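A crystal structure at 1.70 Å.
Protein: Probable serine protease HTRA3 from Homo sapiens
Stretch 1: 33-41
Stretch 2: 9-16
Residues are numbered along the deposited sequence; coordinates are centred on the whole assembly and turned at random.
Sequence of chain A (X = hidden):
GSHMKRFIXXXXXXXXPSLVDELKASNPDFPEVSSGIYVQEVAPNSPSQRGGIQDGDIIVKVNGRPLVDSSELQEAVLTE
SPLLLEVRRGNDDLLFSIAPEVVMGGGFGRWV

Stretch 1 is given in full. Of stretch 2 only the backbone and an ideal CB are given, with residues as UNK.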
# COMPACT_ATOMS: atom_id res chain seq x y z
N VAL A 33 24.28 5.02 -7.22
CA VAL A 33 23.59 3.72 -7.10
C VAL A 33 22.74 3.45 -8.34
O VAL A 33 21.59 3.90 -8.44
CB VAL A 33 22.70 3.63 -5.83
CG1 VAL A 33 22.01 2.26 -5.76
CG2 VAL A 33 23.53 3.86 -4.56
N SER A 34 23.29 2.65 -9.25
CA SER A 34 22.70 2.42 -10.56
C SER A 34 21.83 1.16 -10.66
O SER A 34 21.28 0.87 -11.71
CB SER A 34 23.82 2.32 -11.60
OG SER A 34 24.64 1.20 -11.33
N SER A 35 21.69 0.41 -9.56
CA SER A 35 20.96 -0.85 -9.58
C SER A 35 20.29 -1.05 -8.25
O SER A 35 20.86 -0.68 -7.22
CB SER A 35 21.94 -2.00 -9.85
OG SER A 35 21.25 -3.21 -10.08
N GLY A 36 19.09 -1.64 -8.24
CA GLY A 36 18.40 -1.97 -7.00
C GLY A 36 16.90 -1.70 -7.09
O GLY A 36 16.35 -1.51 -8.18
N ILE A 37 16.26 -1.70 -5.92
CA ILE A 37 14.83 -1.46 -5.79
C ILE A 37 14.58 -0.20 -4.99
O ILE A 37 14.94 -0.11 -3.81
CB ILE A 37 14.14 -2.63 -5.04
CG1 ILE A 37 14.48 -3.99 -5.67
CG2 ILE A 37 12.65 -2.38 -4.99
CD1 ILE A 37 14.25 -4.08 -7.10
N TYR A 38 13.93 0.78 -5.60
CA TYR A 38 13.61 2.02 -4.91
C TYR A 38 12.34 1.93 -4.06
O TYR A 38 11.31 1.42 -4.52
CB TYR A 38 13.46 3.10 -5.93
CG TYR A 38 13.22 4.49 -5.36
CD1 TYR A 38 14.25 5.22 -4.79
CD2 TYR A 38 11.97 5.06 -5.43
CE1 TYR A 38 14.03 6.51 -4.28
CE2 TYR A 38 11.73 6.34 -4.94
CZ TYR A 38 12.75 7.06 -4.36
OH TYR A 38 12.49 8.34 -3.88
N VAL A 39 12.41 2.43 -2.83
CA VAL A 39 11.25 2.43 -1.93
C VAL A 39 10.48 3.73 -2.13
O VAL A 39 10.84 4.79 -1.57
CB VAL A 39 11.65 2.24 -0.45
CG1 VAL A 39 10.40 2.21 0.45
CG2 VAL A 39 12.51 1.01 -0.27
N GLN A 40 9.43 3.64 -2.94
CA GLN A 40 8.57 4.79 -3.21
C GLN A 40 7.72 5.15 -2.00
O GLN A 40 7.59 6.33 -1.68
CB GLN A 40 7.69 4.52 -4.44
CG GLN A 40 6.73 5.64 -4.82
CD GLN A 40 7.39 6.93 -5.28
OE1 GLN A 40 8.44 6.91 -5.89
NE2 GLN A 40 6.71 8.06 -5.05
N GLU A 41 7.14 4.15 -1.34
CA GLU A 41 6.31 4.38 -0.15
C GLU A 41 6.48 3.21 0.85
O GLU A 41 6.79 2.08 0.47
CB GLU A 41 4.82 4.50 -0.51
CG GLU A 41 4.43 5.58 -1.49
CD GLU A 41 4.70 7.00 -0.99
OE1 GLU A 41 4.84 7.89 -1.87
OE2 GLU A 41 4.75 7.23 0.25
N UNK A 9 5.26 -4.48 3.06
CA UNK A 9 4.72 -3.14 3.20
C UNK A 9 5.51 -2.01 2.57
O UNK A 9 5.64 -0.93 3.16
CB UNK A 9 4.56 -2.84 4.69
N UNK A 10 6.01 -2.24 1.36
CA UNK A 10 6.57 -1.13 0.58
C UNK A 10 5.97 -1.11 -0.80
O UNK A 10 5.60 -2.17 -1.33
CB UNK A 10 8.09 -1.23 0.49
N UNK A 11 5.90 0.09 -1.39
CA UNK A 11 5.60 0.23 -2.81
C UNK A 11 6.96 0.46 -3.50
O UNK A 11 7.67 1.41 -3.20
CB UNK A 11 4.61 1.37 -3.08
N UNK A 12 7.34 -0.50 -4.34
CA UNK A 12 8.69 -0.60 -4.85
C UNK A 12 8.74 -0.28 -6.34
O UNK A 12 7.77 -0.53 -7.08
CB UNK A 12 9.25 -2.00 -4.59
N UNK A 13 9.86 0.28 -6.77
CA UNK A 13 10.11 0.60 -8.16
C UNK A 13 11.51 0.11 -8.55
O UNK A 13 12.47 0.32 -7.79
CB UNK A 13 9.97 2.10 -8.40
N UNK A 14 11.64 -0.53 -9.70
CA UNK A 14 12.96 -0.91 -10.21
C UNK A 14 13.83 0.31 -10.57
O UNK A 14 13.37 1.20 -11.29
CB UNK A 14 12.80 -1.81 -11.44
N UNK A 15 15.07 0.35 -10.07
CA UNK A 15 16.03 1.39 -10.47
C UNK A 15 16.36 1.23 -11.96
O UNK A 15 16.82 0.16 -12.41
CB UNK A 15 17.30 1.31 -9.62
N UNK A 16 16.13 2.31 -12.69
CA UNK A 16 16.47 2.41 -14.11
C UNK A 16 17.30 3.68 -14.28
O UNK A 16 17.33 4.52 -13.39
CB UNK A 16 15.22 2.43 -14.99

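Position 9 has phi 87° and psi 42°. Positive phi favours glycine, and an ideal CB here would find nothing of stretch 1 within 5.5 Å. The residue is Gly9.

At position 10 the backbone is extended and CB points sideways, 4.1 Å from Val39 CG1. A branched aliphatic side chain suits both the strand and this apolar neighbour; valine, isoleucine or leucine could serve. It is Ile10, whose CG2 lies 4.0 Å from Val39 CG1. Its CA lies 3.2 Å from Glu41 O in a CA-H...O contact.

Position 11 pairs with Glu41: its N donates to Glu41 O (2.9 Å), while its O accepts from Gln40 N (2.9 Å) and, weakly, from Glu41 N (3.4 Å). One oxygen thus serves two successive amides, the mark of the beta bulge that shifts the register. CB lies on the face bearing Tyr38 and Glu41, 4.1 Å from Glu41 CB. A long side chain fits, and the carboxylate favours lysine or arginine, though glutamine could also pack there. Arg11 lays one face of its guanidinium over Glu41 CG, which is 3.4 Å from NH2. Glu41 OE1 is 4.2 Å from Arg11 NH2, well out of the guanidinium plane, so the charges are near without forming a salt bridge.

Position 12 faces the side of Ile37 and Val39, its CB tight against Ile37 CG2. Apolar residues are expected, and an unbranched CB eases the crowding. Met12 meets this with its CB 3.5 Å from Ile37 CG2, while the end of the chain leads away.

Position 13 pairs with Tyr38 through two hydrogen bonds, N to Tyr38 O (2.9 Å) and O from Tyr38 N (2.7 Å). CB shares the face of Tyr38, and the amide oxygen of Gln40 offers an acceptor to a long donor such as lysine, arginine or glutamine. Arg13 reaches it: NH1 donates to Gln40 OE1 at 3.0 Å, with OE1 near the guanidinium plane, and CD sits at the edge of the Tyr38 ring.

Position 14, opposite Ile37, has its ideal CB 5.1 Å from Ile37 CD1. Little constrains it, and a beta-branched residue suits the strand. Thr14 bonds through OG1 elsewhere in the structure.

At position 15, N donates to Gly36 O (2.9 Å), and CB points toward the Ser34–Gly36 segment, its ideal position 3.3 Å from Gly36 O and 4.5 Å from Ser34 O. A medium or large aliphatic group could pack there. Ile15 sends CG2 to 3.5 Å from Ser34 O and CD1 to 4.0 Å from Tyr38 CB.

Position 16 points away, so stretch 1 decides nothing; Thr16 caps a helix just beyond.

Stretch 2 (9-16) GIRMRTIT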
# COMPACT_ATOMS: atom_id res chain seq x y z
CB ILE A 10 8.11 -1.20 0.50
CG1 ILE A 10 8.58 -2.44 -0.22
CG2 ILE A 10 8.77 -1.15 1.87
CD1 ILE A 10 10.08 -2.36 -0.60
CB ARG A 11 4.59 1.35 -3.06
CG ARG A 11 4.28 1.50 -4.56
CD ARG A 11 2.86 1.88 -4.84
NE ARG A 11 2.49 3.18 -4.30
CZ ARG A 11 2.83 4.34 -4.83
NH1 ARG A 11 3.57 4.37 -5.92
NH2 ARG A 11 2.41 5.48 -4.28
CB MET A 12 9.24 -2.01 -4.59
CG MET A 12 8.48 -3.13 -5.27
SD MET A 12 9.22 -4.76 -5.13
CE MET A 12 7.97 -5.75 -5.86
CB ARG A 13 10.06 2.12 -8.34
CG ARG A 13 8.68 2.71 -8.12
CD ARG A 13 8.69 4.22 -8.18
NE ARG A 13 9.11 4.75 -9.48
CZ ARG A 13 9.38 6.03 -9.74
NH1 ARG A 13 9.34 6.96 -8.79
NH2 ARG A 13 9.72 6.39 -10.98
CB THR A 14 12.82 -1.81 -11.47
OG1 THR A 14 12.07 -2.98 -11.14
CG2 THR A 14 14.19 -2.21 -12.01
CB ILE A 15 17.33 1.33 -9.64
CG1 ILE A 15 17.08 1.71 -8.15
CG2 ILE A 15 18.43 2.21 -10.27
CD1 ILE A 15 16.92 3.16 -7.86
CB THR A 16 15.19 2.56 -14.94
OG1 THR A 16 14.55 3.79 -14.60
CG2 THR A 16 14.25 1.40 -14.70
O HOH W 1 18.03 -1.98 -11.02
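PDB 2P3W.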